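Local coordinates for tetraacyldisaccharide 4'-kinase (Aquifex aeolicus, PDB 4EHX), which transfers the gamma-phosphate of ATP to the 4'-position of a tetraacyldisaccharide 1-phosphate, forming lipid IVA, the sixth and last step of lipid IVA biosynthesis, at residues K51-A59 and M104-S112; G73-V84 and E95-L103. One frame throughout, in Å; residues are numbered along the deposited sequence.

Overall arrangement
From the N terminus, the chain passes through strand 38-43 and the predicted P-loop into helix 51-61, where contact 1 opens. Strand 67-71 follows, and from its end segment 73-84 loops out and returns as the start of strand 81-86. A short excursion through strand 89-90 leads to the two helices of 95-103, which close contact 2 after only ten intervening residues. Helix 99-107 then runs on into 104-112 and closes contact 1, so contact 2 is nested inside the larger loop. Both use helix 99-107: contact 2 ties its start to the 73-84 loop and strand 81-86, contact 1 its end to helix 51-61. Ala105 and Val84 touch where the two meet.

Contact 1. Residues K51-A59 and M104-S112; sequences KTSFVMYLA and MAKLLPHVS
Met104 and Leu107 near the end of helix 99-107, and Leu108 just beyond it, pack against Thr52, Val55, Met56 and Ala59 on one side of helix 51-61, the helix that follows the P-loop. Sulfur carries much of the apolar contact. SD of Met104 lies 3.8 Å from CG1 of Val55, the two side chains crossing at about a right angle; CG anti to the backbone N (chi1 -167°) and a bend at chi2 bring the thioether there. SD of Met56 sits 4.0 Å from CD1 of Leu107, and CE of Met56 lies near O of Leu107.

The branched aliphatic groups fill in between. CD2 of Leu108 drops onto the helix backbone, 3.6 Å from CA of Met56, and also meets CB of Ala59 at 3.9 Å. At the far end of the type I beta turn Leu108-Val111, CG2 of Val111 comes to 4.1 Å from CB of Ala59, while Ile69 of strand 67-71 lies against Val55, Leu108 and Val111 from the sheet side.

Thr52 takes part through its methyl, CG2 resting 3.7 Å from CD1 of Leu107; Lys51 comes in with its tip, NZ 4.1 Å from CE of Met104. Both belong to the predicted ATP site, so the start of their helix meets 104-112 through van der Waals packing, almost all apolar, without hydrogen bonds; polar anchoring comes from other partners, such as Arg206 on Ser53.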
ATOM      1  N   LYS A  51       2.207   2.982   2.196  1.00 24.43           N
ATOM      2  CA  LYS A  51       0.809   2.634   2.416  1.00 28.63           C
ATOM      3  C   LYS A  51       0.621   1.127   2.601  1.00 19.64           C
ATOM      4  O   LYS A  51      -0.140   0.696   3.461  1.00 22.01           O
ATOM      5  CB  LYS A  51      -0.060   3.125   1.255  1.00 28.73           C
ATOM      6  CG  LYS A  51      -1.501   2.710   1.367  1.00 38.56           C
ATOM      7  CD  LYS A  51      -2.030   2.204   0.035  1.00 59.18           C
ATOM      8  CE  LYS A  51      -1.388   0.877  -0.340  1.00 49.51           C
ATOM      9  NZ  LYS A  51      -1.818   0.426  -1.680  1.00 46.60           N
ATOM     10  N   THR A  52       1.299   0.333   1.780  1.00 20.21           N
ATOM     11  CA  THR A  52       1.184  -1.123   1.881  1.00 26.10           C
ATOM     12  C   THR A  52       1.653  -1.597   3.257  1.00 28.64           C
ATOM     13  O   THR A  52       0.948  -2.352   3.936  1.00 23.26           O
ATOM     14  CB  THR A  52       1.972  -1.838   0.760  1.00 28.09           C
ATOM     15  OG1 THR A  52       1.493  -1.382  -0.509  1.00 34.83           O
ATOM     16  CG2 THR A  52       1.773  -3.348   0.837  1.00 29.52           C
ATOM     17  N   SER A  53       2.837  -1.151   3.673  1.00 21.49           N
ATOM     18  CA  SER A  53       3.334  -1.492   5.009  1.00 23.90           C
ATOM     19  C   SER A  53       2.371  -1.065   6.108  1.00 19.45           C
ATOM     20  O   SER A  53       2.155  -1.797   7.085  1.00 19.73           O
ATOM     21  CB  SER A  53       4.713  -0.870   5.272  1.00 21.70           C
ATOM     22  OG  SER A  53       5.685  -1.426   4.423  1.00 29.54           O
ATOM     23  N   PHE A  54       1.793   0.125   5.977  1.00 18.61           N
ATOM     24  CA  PHE A  54       0.897   0.590   7.014  1.00 17.58           C
ATOM     25  C   PHE A  54      -0.383  -0.235   7.067  1.00 19.26           C
ATOM     26  O   PHE A  54      -0.907  -0.503   8.145  1.00 21.78           O
ATOM     27  CB  PHE A  54       0.559   2.089   6.879  1.00 17.82           C
ATOM     28  CG  PHE A  54      -0.197   2.609   8.053  1.00 19.73           C
ATOM     29  CD1 PHE A  54       0.468   2.935   9.237  1.00 23.17           C
ATOM     30  CD2 PHE A  54      -1.575   2.721   8.007  1.00 16.43           C
ATOM     31  CE1 PHE A  54      -0.233   3.379  10.352  1.00 22.73           C
ATOM     32  CE2 PHE A  54      -2.278   3.148   9.116  1.00 19.09           C
ATOM     33  CZ  PHE A  54      -1.609   3.487  10.288  1.00 25.94           C
ATOM     34  N   VAL A  55      -0.908  -0.624   5.907  1.00 25.04           N
ATOM     35  CA  VAL A  55      -2.098  -1.478   5.899  1.00 21.02           C
ATOM     36  C   VAL A  55      -1.834  -2.786   6.653  1.00 21.80           C
ATOM     37  O   VAL A  55      -2.654  -3.221   7.469  1.00 22.21           O
ATOM     38  CB  VAL A  55      -2.606  -1.760   4.450  1.00 21.11           C
ATOM     39  CG1 VAL A  55      -3.709  -2.785   4.475  1.00 24.82           C
ATOM     40  CG2 VAL A  55      -3.097  -0.452   3.816  1.00 22.95           C
ATOM     41  N   MET A  56      -0.687  -3.409   6.393  1.00 18.50           N
ATOM     42  CA  MET A  56      -0.320  -4.649   7.092  1.00 19.28           C
ATOM     43  C   MET A  56      -0.253  -4.412   8.594  1.00 24.52           C
ATOM     44  O   MET A  56      -0.744  -5.206   9.396  1.00 23.06           O
ATOM     45  CB  MET A  56       1.042  -5.145   6.611  1.00 24.45           C
ATOM     46  CG  MET A  56       1.061  -5.603   5.155  1.00 32.47           C
ATOM     47  SD  MET A  56       2.767  -5.771   4.555  1.00 32.06           S
ATOM     48  CE  MET A  56       3.314  -7.137   5.580  1.00 33.05           C
ATOM     49  N   TYR A  57       0.386  -3.311   8.966  1.00 20.57           N
ATOM     50  CA  TYR A  57       0.534  -2.927  10.361  1.00 21.03           C
ATOM     51  C   TYR A  57      -0.823  -2.717  11.036  1.00 21.51           C
ATOM     52  O   TYR A  57      -1.078  -3.214  12.137  1.00 19.96           O
ATOM     53  CB  TYR A  57       1.387  -1.661  10.446  1.00 22.55           C
ATOM     54  CG  TYR A  57       1.332  -1.001  11.796  1.00 24.89           C
ATOM     55  CD1 TYR A  57       2.145  -1.440  12.843  1.00 23.44           C
ATOM     56  CD2 TYR A  57       0.473   0.068  12.029  1.00 23.00           C
ATOM     57  CE1 TYR A  57       2.088  -0.829  14.092  1.00 30.08           C
ATOM     58  CE2 TYR A  57       0.413   0.684  13.262  1.00 25.23           C
ATOM     59  CZ  TYR A  57       1.215   0.231  14.291  1.00 30.21           C
ATOM     60  OH  TYR A  57       1.133   0.849  15.513  1.00 27.03           O
ATOM     61  N   LEU A  58      -1.698  -1.983  10.358  1.00 18.23           N
ATOM     62  CA  LEU A  58      -3.038  -1.710  10.865  1.00 18.28           C
ATOM     63  C   LEU A  58      -3.868  -2.989  10.987  1.00 18.33           C
ATOM     64  O   LEU A  58      -4.567  -3.199  11.981  1.00 18.28           O
ATOM     65  CB  LEU A  58      -3.739  -0.708   9.925  1.00 17.10           C
ATOM     66  CG  LEU A  58      -5.197  -0.368  10.206  1.00 21.17           C
ATOM     67  CD1 LEU A  58      -5.314   0.274  11.590  1.00 20.04           C
ATOM     68  CD2 LEU A  58      -5.722   0.582   9.105  1.00 21.22           C
ATOM     69  N   ALA A  59      -3.785  -3.859   9.986  1.00 19.58           N
ATOM     70  CA  ALA A  59      -4.552  -5.099  10.043  1.00 26.16           C
ATOM     71  C   ALA A  59      -4.107  -5.928  11.249  1.00 28.26           C
ATOM     72  O   ALA A  59      -4.929  -6.571  11.914  1.00 25.76           O
ATOM     73  CB  ALA A  59      -4.408  -5.898   8.732  1.00 27.88           C
ATOM     74  N   MET A 104      -1.517  -7.539  -1.859  1.00 27.23           N
ATOM     75  CA  MET A 104      -2.080  -7.249  -0.536  1.00 28.75           C
ATOM     76  C   MET A 104      -2.589  -8.524   0.130  1.00 26.66           C
ATOM     77  O   MET A 104      -2.344  -8.770   1.307  1.00 26.66           O
ATOM     78  CB  MET A 104      -3.228  -6.232  -0.661  1.00 34.03           C
ATOM     79  CG  MET A 104      -3.687  -5.609   0.657  1.00 47.10           C
ATOM     80  SD  MET A 104      -2.628  -4.248   1.194  1.00 42.61           S
ATOM     81  CE  MET A 104      -2.292  -3.447  -0.364  1.00 72.08           C
ATOM     82  N   ALA A 105      -3.322  -9.334  -0.625  1.00 25.09           N
ATOM     83  CA  ALA A 105      -3.842 -10.589  -0.072  1.00 22.86           C
ATOM     84  C   ALA A 105      -2.731 -11.551   0.368  1.00 28.63           C
ATOM     85  O   ALA A 105      -2.838 -12.224   1.400  1.00 26.14           O
ATOM     86  CB  ALA A 105      -4.781 -11.262  -1.082  1.00 23.11           C
ATOM     87  N   LYS A 106      -1.654 -11.627  -0.410  1.00 28.83           N
ATOM     88  CA  LYS A 106      -0.562 -12.515  -0.026  1.00 31.40           C
ATOM     89  C   LYS A 106       0.137 -11.981   1.219  1.00 29.38           C
ATOM     90  O   LYS A 106       0.631 -12.747   2.040  1.00 28.86           O
ATOM     91  CB  LYS A 106       0.443 -12.706  -1.172  1.00 29.47           C
ATOM     92  CG  LYS A 106      -0.109 -13.423  -2.398  1.00 33.02           C
ATOM     93  CD  LYS A 106      -0.693 -14.816  -2.090  1.00 40.01           C
ATOM     94  CE  LYS A 106       0.341 -15.776  -1.576  1.00 40.61           C
ATOM     95  NZ  LYS A 106      -0.007 -17.225  -1.861  1.00 42.35           N
ATOM     96  N   LEU A 107       0.164 -10.662   1.368  1.00 25.52           N
ATOM     97  CA  LEU A 107       0.791 -10.069   2.551  1.00 31.57           C
ATOM     98  C   LEU A 107      -0.078 -10.109   3.816  1.00 43.56           C
ATOM     99  O   LEU A 107       0.419  -9.805   4.898  1.00 36.27           O
ATOM    100  CB  LEU A 107       1.237  -8.631   2.265  1.00 30.58           C
ATOM    101  CG  LEU A 107       2.314  -8.438   1.200  1.00 32.90           C
ATOM    102  CD1 LEU A 107       2.377  -6.969   0.800  1.00 32.20           C
ATOM    103  CD2 LEU A 107       3.660  -8.965   1.732  1.00 28.72           C
ATOM    104  N   LEU A 108      -1.356 -10.482   3.684  1.00 32.14           N
ATOM    105  CA  LEU A 108      -2.267 -10.532   4.838  1.00 31.38           C
ATOM    106  C   LEU A 108      -2.990 -11.875   4.993  1.00 32.61           C
ATOM    107  O   LEU A 108      -4.174 -11.987   4.664  1.00 25.20           O
ATOM    108  CB  LEU A 108      -3.328  -9.425   4.726  1.00 32.46           C
ATOM    109  CG  LEU A 108      -2.884  -7.978   4.510  1.00 37.34           C
ATOM    110  CD1 LEU A 108      -4.059  -7.140   4.035  1.00 38.87           C
ATOM    111  CD2 LEU A 108      -2.293  -7.411   5.780  1.00 37.88           C
ATOM    112  N   PRO A 109      -2.296 -12.892   5.526  1.00 36.69           N
ATOM    113  CA  PRO A 109      -2.818 -14.268   5.614  1.00 39.76           C
ATOM    114  C   PRO A 109      -4.087 -14.522   6.461  1.00 40.95           C
ATOM    115  O   PRO A 109      -4.624 -15.628   6.375  1.00 39.93           O
ATOM    116  CB  PRO A 109      -1.623 -15.067   6.175  1.00 38.57           C
ATOM    117  CG  PRO A 109      -0.714 -14.030   6.783  1.00 41.00           C
ATOM    118  CD  PRO A 109      -0.878 -12.814   5.921  1.00 38.78           C
ATOM    119  N   HIS A 110      -4.563 -13.561   7.250  1.00 28.44           N
ATOM    120  CA  HIS A 110      -5.797 -13.777   8.026  1.00 29.65           C
ATOM    121  C   HIS A 110      -6.904 -12.780   7.658  1.00 23.22           C
ATOM    122  O   HIS A 110      -7.919 -12.663   8.352  1.00 25.22           O
ATOM    123  CB  HIS A 110      -5.516 -13.654   9.522  1.00 37.53           C
ATOM    124  CG  HIS A 110      -4.342 -14.461   9.972  1.00 54.34           C
ATOM    125  ND1 HIS A 110      -4.390 -15.833  10.098  1.00 61.68           N
ATOM    126  CD2 HIS A 110      -3.079 -14.096  10.293  1.00 55.88           C
ATOM    127  CE1 HIS A 110      -3.210 -16.277  10.490  1.00 65.57           C
ATOM    128  NE2 HIS A 110      -2.395 -15.243  10.615  1.00 64.93           N
ATOM    129  N   VAL A 111      -6.709 -12.079   6.560  1.00 21.54           N
ATOM    130  CA  VAL A 111      -7.602 -10.969   6.222  1.00 19.93           C
ATOM    131  C   VAL A 111      -8.253 -11.190   4.859  1.00 23.19           C
ATOM    132  O   VAL A 111      -7.619 -11.731   3.960  1.00 22.29           O
ATOM    133  CB  VAL A 111      -6.805  -9.653   6.211  1.00 25.95           C
ATOM    134  CG1 VAL A 111      -7.678  -8.514   5.772  1.00 26.69           C
ATOM    135  CG2 VAL A 111      -6.216  -9.382   7.604  1.00 26.15           C
ATOM    136  N   SER A 112      -9.512 -10.775   4.700  1.00 19.46           N
ATOM    137  CA  SER A 112     -10.156 -10.838   3.392  1.00 18.97           C
ATOM    138  C   SER A 112      -9.769  -9.632   2.527  1.00 16.66           C
ATOM    139  O   SER A 112      -9.437  -8.574   3.044  1.00 18.79           O
ATOM    140  CB  SER A 112     -11.685 -10.933   3.521  1.00 22.65           C
ATOM    141  OG  SER A 112     -12.076 -12.124   4.194  1.00 23.38           O
TER

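Contact 2. Residues G73-V84 and E95-L103; sequences GYKRKSKGTLIV and EEAGDEPYL
OG of Ser78 donates to O of Glu96 at 3.2 Å, from a position tilted 32° out of the carbonyl plane, though Ser78 and Lys77 are poorly ordered. The hydroxyl stands between the backbone N and the carbonyl carbon (chi1 66°), which also lays it beside CG of Glu96. Next to it, N of Lys77 gives a weak bond to O of Glu95. These bonds fasten the loop after strand 67-71 of this P-loop kinase to the carbonyl end of helix 94-97, just before the Gly98 break.

Arg76 braces the loop from within. Its NH2 donates to O of Gly80 at 3.1 Å, nearly straight (N-H...O 166°), with the oxygen nearly in the guanidinium plane but the donor well above the carbonyl plane. The aliphatic chain meanwhile passes over the helix end, CB 3.6 Å from O of Glu96 and CD 3.0 Å from O of Ala97, which is buried here with no polar partner in the model. A leucine in place of Arg76 would probably leave O of Gly80 without this donor and let the loop from Arg76 to Gly80 move more freely.

Gly98 serves both helices, ending one and standing at the N-cap of the next. Its CA is 3.4 Å from O of Lys75, and a CB would run into that oxygen. Lys75 stretches across Glu100 at about a right angle, their charged ends 5.0 Å apart between NZ and OE2, near but not paired.

Underneath, strand 81-86 supplies apolar support. CD2 of Leu82 lies over the Glu96-Ala97 backbone, and Val84 straddles the methyl of Ala97, backed by Ala115 of strand 112-116. At the other end of the loop, CG of Pro101 rests 3.6 Å from CA of Gly73.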
ATOM      1  N   GLY A  73      -8.235  -2.245  -7.233  1.00 29.16           N
ATOM      2  CA  GLY A  73      -7.966  -3.147  -8.338  1.00 34.27           C
ATOM      3  C   GLY A  73      -8.080  -2.429  -9.669  1.00 55.25           C
ATOM      4  O   GLY A  73      -8.881  -2.812 -10.520  1.00 66.77           O
ATOM      5  N   TYR A  74      -7.276  -1.386  -9.851  1.00 63.58           N
ATOM      6  CA  TYR A  74      -7.359  -0.539 -11.040  1.00 89.83           C
ATOM      7  C   TYR A  74      -7.366  -1.340 -12.347  1.00100.03           C
ATOM      8  O   TYR A  74      -8.322  -1.270 -13.125  1.00 99.66           O
ATOM      9  CB  TYR A  74      -6.225   0.495 -11.041  1.00103.88           C
ATOM     10  CG  TYR A  74      -6.299   1.506 -12.167  1.00119.25           C
ATOM     11  CD1 TYR A  74      -7.479   2.189 -12.438  1.00125.06           C
ATOM     12  CD2 TYR A  74      -5.184   1.789 -12.947  1.00124.88           C
ATOM     13  CE1 TYR A  74      -7.550   3.117 -13.464  1.00128.77           C
ATOM     14  CE2 TYR A  74      -5.244   2.717 -13.975  1.00129.08           C
ATOM     15  CZ  TYR A  74      -6.430   3.378 -14.228  1.00131.33           C
ATOM     16  OH  TYR A  74      -6.498   4.300 -15.249  1.00133.30           O
ATOM     17  N   LYS A  75      -6.302  -2.104 -12.578  1.00103.12           N
ATOM     18  CA  LYS A  75      -6.181  -2.906 -13.793  1.00105.46           C
ATOM     19  C   LYS A  75      -6.337  -4.395 -13.513  1.00106.44           C
ATOM     20  O   LYS A  75      -5.437  -5.029 -12.958  1.00102.59           O
ATOM     21  CB  LYS A  75      -4.841  -2.632 -14.482  1.00105.82           C
ATOM     22  CG  LYS A  75      -3.630  -3.045 -13.660  1.00105.46           C
ATOM     23  CD  LYS A  75      -2.334  -2.771 -14.406  1.00107.16           C
ATOM     24  CE  LYS A  75      -1.128  -3.186 -13.580  1.00107.80           C
ATOM     25  NZ  LYS A  75       0.150  -2.926 -14.294  1.00107.30           N
ATOM     26  N   ARG A  76      -7.483  -4.948 -13.904  1.00111.40           N
ATOM     27  CA  ARG A  76      -7.777  -6.361 -13.669  1.00115.69           C
ATOM     28  C   ARG A  76      -8.243  -7.083 -14.934  1.00131.13           C
ATOM     29  O   ARG A  76      -8.615  -6.448 -15.923  1.00133.89           O
ATOM     30  CB  ARG A  76      -8.838  -6.512 -12.574  1.00101.99           C
ATOM     31  CG  ARG A  76      -8.806  -5.420 -11.528  1.00 85.86           C
ATOM     32  CD  ARG A  76      -9.360  -5.895 -10.195  1.00 68.14           C
ATOM     33  NE  ARG A  76     -10.737  -6.377 -10.281  1.00 69.77           N
ATOM     34  CZ  ARG A  76     -11.814  -5.620 -10.079  1.00 61.64           C
ATOM     35  NH1 ARG A  76     -11.684  -4.327  -9.791  1.00 54.71           N
ATOM     36  NH2 ARG A  76     -13.026  -6.158 -10.168  1.00 60.11           N
ATOM     37  N   LYS A  77      -8.217  -8.415 -14.890  1.00141.28           N
ATOM     38  CA  LYS A  77      -8.733  -9.251 -15.974  1.00152.35           C
ATOM     39  C   LYS A  77     -10.227  -9.496 -15.775  1.00162.09           C
ATOM     40  O   LYS A  77     -10.883 -10.144 -16.593  1.00166.90           O
ATOM     41  CB  LYS A  77      -7.985 -10.590 -16.040  1.00150.02           C
ATOM     42  CG  LYS A  77      -8.480 -11.534 -17.133  1.00147.37           C
ATOM     43  CD  LYS A  77      -7.775 -12.882 -17.096  1.00144.68           C
ATOM     44  CE  LYS A  77      -6.299 -12.753 -17.426  1.00142.79           C
ATOM     45  NZ  LYS A  77      -5.663 -14.086 -17.625  1.00142.15           N
ATOM     46  N   SER A  78     -10.753  -8.978 -14.669  1.00163.13           N
ATOM     47  CA  SER A  78     -12.178  -9.051 -14.377  1.00163.05           C
ATOM     48  C   SER A  78     -12.621  -7.738 -13.744  1.00156.40           C
ATOM     49  O   SER A  78     -11.831  -7.066 -13.081  1.00159.00           O
ATOM     50  CB  SER A  78     -12.484 -10.221 -13.440  1.00165.86           C
ATOM     51  OG  SER A  78     -11.899 -10.022 -12.165  1.00166.72           O
ATOM     52  N   LYS A  79     -13.883  -7.380 -13.952  1.00144.07           N
ATOM     53  CA  LYS A  79     -14.403  -6.103 -13.480  1.00128.57           C
ATOM     54  C   LYS A  79     -15.620  -6.298 -12.581  1.00114.38           C
ATOM     55  O   LYS A  79     -16.104  -7.419 -12.413  1.00118.14           O
ATOM     56  CB  LYS A  79     -14.770  -5.217 -14.670  1.00127.41           C
ATOM     57  CG  LYS A  79     -14.889  -3.743 -14.339  1.00126.49           C
ATOM     58  CD  LYS A  79     -15.521  -2.978 -15.494  1.00130.54           C
ATOM     59  CE  LYS A  79     -16.861  -3.580 -15.932  1.00133.65           C
ATOM     60  NZ  LYS A  79     -18.001  -3.183 -15.048  1.00133.25           N
ATOM     61  N   GLY A  80     -16.120  -5.202 -12.017  1.00 94.77           N
ATOM     62  CA  GLY A  80     -17.211  -5.267 -11.065  1.00 78.80           C
ATOM     63  C   GLY A  80     -16.644  -5.408  -9.668  1.00 57.02           C
ATOM     64  O   GLY A  80     -15.686  -4.725  -9.308  1.00 54.68           O
ATOM     65  N   THR A  81     -17.229  -6.296  -8.878  1.00 38.54           N
ATOM     66  CA  THR A  81     -16.725  -6.555  -7.532  1.00 33.04           C
ATOM     67  C   THR A  81     -16.210  -7.988  -7.485  1.00 29.01           C
ATOM     68  O   THR A  81     -16.844  -8.893  -8.015  1.00 31.68           O
ATOM     69  CB  THR A  81     -17.822  -6.353  -6.490  1.00 39.28           C
ATOM     70  OG1 THR A  81     -18.323  -5.019  -6.599  1.00 47.11           O
ATOM     71  CG2 THR A  81     -17.277  -6.557  -5.100  1.00 38.67           C
ATOM     72  N   LEU A  82     -15.049  -8.187  -6.870  1.00 29.78           N
ATOM     73  CA  LEU A  82     -14.387  -9.483  -6.900  1.00 31.91           C
ATOM     74  C   LEU A  82     -13.806  -9.805  -5.527  1.00 33.23           C
ATOM     75  O   LEU A  82     -13.035  -9.017  -4.979  1.00 26.22           O
ATOM     76  CB  LEU A  82     -13.256  -9.460  -7.936  1.00 29.45           C
ATOM     77  CG  LEU A  82     -12.360 -10.697  -7.987  1.00 36.71           C
ATOM     78  CD1 LEU A  82     -13.175 -11.895  -8.438  1.00 36.39           C
ATOM     79  CD2 LEU A  82     -11.176 -10.465  -8.906  1.00 39.95           C
ATOM     80  N   ILE A  83     -14.186 -10.947  -4.962  1.00 28.82           N
ATOM     81  CA  ILE A  83     -13.532 -11.398  -3.746  1.00 31.23           C
ATOM     82  C   ILE A  83     -12.198 -12.015  -4.142  1.00 29.13           C
ATOM     83  O   ILE A  83     -12.148 -13.019  -4.837  1.00 28.44           O
ATOM     84  CB  ILE A  83     -14.379 -12.422  -2.964  1.00 33.88           C
ATOM     85  CG1 ILE A  83     -15.632 -11.744  -2.386  1.00 27.63           C
ATOM     86  CG2 ILE A  83     -13.533 -13.070  -1.848  1.00 25.62           C
ATOM     87  CD1 ILE A  83     -16.650 -12.727  -1.776  1.00 32.51           C
ATOM     88  N   VAL A  84     -11.117 -11.375  -3.727  1.00 25.30           N
ATOM     89  CA  VAL A  84      -9.770 -11.824  -4.062  1.00 25.63           C
ATOM     90  C   VAL A  84      -9.290 -12.861  -3.048  1.00 25.27           C
ATOM     91  O   VAL A  84      -8.665 -13.868  -3.398  1.00 27.50           O
ATOM     92  CB  VAL A  84      -8.813 -10.623  -4.041  1.00 23.14           C
ATOM     93  CG1 VAL A  84      -7.359 -11.079  -4.231  1.00 22.24           C
ATOM     94  CG2 VAL A  84      -9.225  -9.618  -5.110  1.00 26.20           C
ATOM     95  N   GLU A  95      -3.406 -12.409 -12.132  1.00 50.84           N
ATOM     96  CA  GLU A  95      -3.912 -12.016 -13.441  1.00 62.99           C
ATOM     97  C   GLU A  95      -5.348 -11.489 -13.350  1.00 66.77           C
ATOM     98  O   GLU A  95      -5.682 -10.465 -13.950  1.00 73.59           O
ATOM     99  CB  GLU A  95      -3.825 -13.179 -14.437  1.00 71.61           C
ATOM    100  CG  GLU A  95      -2.401 -13.617 -14.814  1.00 80.58           C
ATOM    101  CD  GLU A  95      -1.918 -14.850 -14.056  1.00 81.78           C
ATOM    102  OE1 GLU A  95      -2.354 -15.062 -12.901  1.00 68.32           O
ATOM    103  OE2 GLU A  95      -1.098 -15.609 -14.619  1.00 82.01           O
ATOM    104  N   GLU A  96      -6.194 -12.184 -12.595  1.00 59.46           N
ATOM    105  CA  GLU A  96      -7.602 -11.795 -12.471  1.00 53.58           C
ATOM    106  C   GLU A  96      -7.850 -10.741 -11.386  1.00 49.57           C
ATOM    107  O   GLU A  96      -8.761  -9.920 -11.502  1.00 55.64           O
ATOM    108  CB  GLU A  96      -8.480 -13.028 -12.217  1.00 61.15           C
ATOM    109  CG  GLU A  96      -9.967 -12.728 -12.118  1.00 70.96           C
ATOM    110  CD  GLU A  96     -10.826 -13.980 -12.160  1.00 83.09           C
ATOM    111  OE1 GLU A  96     -10.264 -15.092 -12.277  1.00 82.65           O
ATOM    112  OE2 GLU A  96     -12.067 -13.849 -12.079  1.00 86.88           O
ATOM    113  N   ALA A  97      -7.042 -10.758 -10.334  1.00 39.05           N
ATOM    114  CA  ALA A  97      -7.229  -9.821  -9.234  1.00 39.30           C
ATOM    115  C   ALA A  97      -6.613  -8.465  -9.545  1.00 44.30           C
ATOM    116  O   ALA A  97      -7.047  -7.446  -9.013  1.00 45.95           O
ATOM    117  CB  ALA A  97      -6.629 -10.383  -7.949  1.00 36.23           C
ATOM    118  N   GLY A  98      -5.602  -8.462 -10.405  1.00 45.33           N
ATOM    119  CA  GLY A  98      -4.714  -7.321 -10.523  1.00 45.27           C
ATOM    120  C   GLY A  98      -3.569  -7.503  -9.543  1.00 46.91           C
ATOM    121  O   GLY A  98      -3.748  -8.086  -8.475  1.00 36.00           O
ATOM    122  N   ASP A  99      -2.387  -7.013  -9.904  1.00 47.30           N
ATOM    123  CA  ASP A  99      -1.200  -7.200  -9.074  1.00 44.32           C
ATOM    124  C   ASP A  99      -1.343  -6.642  -7.662  1.00 38.80           C
ATOM    125  O   ASP A  99      -0.818  -7.220  -6.710  1.00 36.89           O
ATOM    126  CB  ASP A  99       0.033  -6.593  -9.747  1.00 56.34           C
ATOM    127  CG  ASP A  99       0.613  -7.489 -10.828  1.00 64.14           C
ATOM    128  OD1 ASP A  99      -0.083  -8.426 -11.282  1.00 61.77           O
ATOM    129  OD2 ASP A  99       1.771  -7.248 -11.227  1.00 66.70           O
ATOM    130  N   GLU A 100      -2.050  -5.524  -7.522  1.00 41.66           N
ATOM    131  CA  GLU A 100      -2.140  -4.823  -6.235  1.00 43.99           C
ATOM    132  C   GLU A 100      -2.991  -5.536  -5.171  1.00 31.84           C
ATOM    133  O   GLU A 100      -2.534  -5.750  -4.037  1.00 26.38           O
ATOM    134  CB  GLU A 100      -2.662  -3.388  -6.431  1.00 53.31           C
ATOM    135  CG  GLU A 100      -2.107  -2.664  -7.663  1.00 69.14           C
ATOM    136  CD  GLU A 100      -2.757  -3.107  -8.975  1.00 79.92           C
ATOM    137  OE1 GLU A 100      -3.996  -2.988  -9.112  1.00 81.13           O
ATOM    138  OE2 GLU A 100      -2.025  -3.571  -9.876  1.00 83.62           O
ATOM    139  N   PRO A 101      -4.252  -5.858  -5.506  1.00 28.76           N
ATOM    140  CA  PRO A 101      -5.041  -6.597  -4.509  1.00 29.14           C
ATOM    141  C   PRO A 101      -4.432  -7.979  -4.241  1.00 27.78           C
ATOM    142  O   PRO A 101      -4.503  -8.459  -3.113  1.00 27.43           O
ATOM    143  CB  PRO A 101      -6.414  -6.741  -5.183  1.00 31.30           C
ATOM    144  CG  PRO A 101      -6.469  -5.612  -6.189  1.00 36.26           C
ATOM    145  CD  PRO A 101      -5.048  -5.523  -6.703  1.00 35.93           C
ATOM    146  N   TYR A 102      -3.867  -8.612  -5.266  1.00 28.67           N
ATOM    147  CA  TYR A 102      -3.288  -9.944  -5.078  1.00 32.67           C
ATOM    148  C   TYR A 102      -2.107  -9.876  -4.110  1.00 30.00           C
ATOM    149  O   TYR A 102      -2.011 -10.666  -3.168  1.00 26.65           O
ATOM    150  CB  TYR A 102      -2.869 -10.586  -6.410  1.00 28.19           C
ATOM    151  CG  TYR A 102      -2.396 -12.025  -6.246  1.00 30.60           C
ATOM    152  CD1 TYR A 102      -1.090 -12.311  -5.852  1.00 33.59           C
ATOM    153  CD2 TYR A 102      -3.267 -13.096  -6.455  1.00 28.11           C
ATOM    154  CE1 TYR A 102      -0.659 -13.632  -5.692  1.00 36.12           C
ATOM    155  CE2 TYR A 102      -2.849 -14.414  -6.291  1.00 34.62           C
ATOM    156  CZ  TYR A 102      -1.544 -14.671  -5.913  1.00 40.98           C
ATOM    157  OH  TYR A 102      -1.129 -15.971  -5.748  1.00 39.88           O
ATOM    158  N   LEU A 103      -1.207  -8.925  -4.334  1.00 30.51           N
ATOM    159  CA  LEU A 103      -0.086  -8.745  -3.421  1.00 31.50           C
ATOM    160  C   LEU A 103      -0.566  -8.462  -1.998  1.00 30.90           C
ATOM    161  O   LEU A 103      -0.077  -9.054  -1.031  1.00 26.93           O
ATOM    162  CB  LEU A 103       0.834  -7.625  -3.914  1.00 36.75           C
ATOM    163  CG  LEU A 103       1.983  -7.233  -2.977  1.00 38.69           C
ATOM    164  CD1 LEU A 103       2.856  -8.441  -2.600  1.00 35.67           C
ATOM    165  CD2 LEU A 103       2.825  -6.119  -3.612  1.00 39.35           C
TER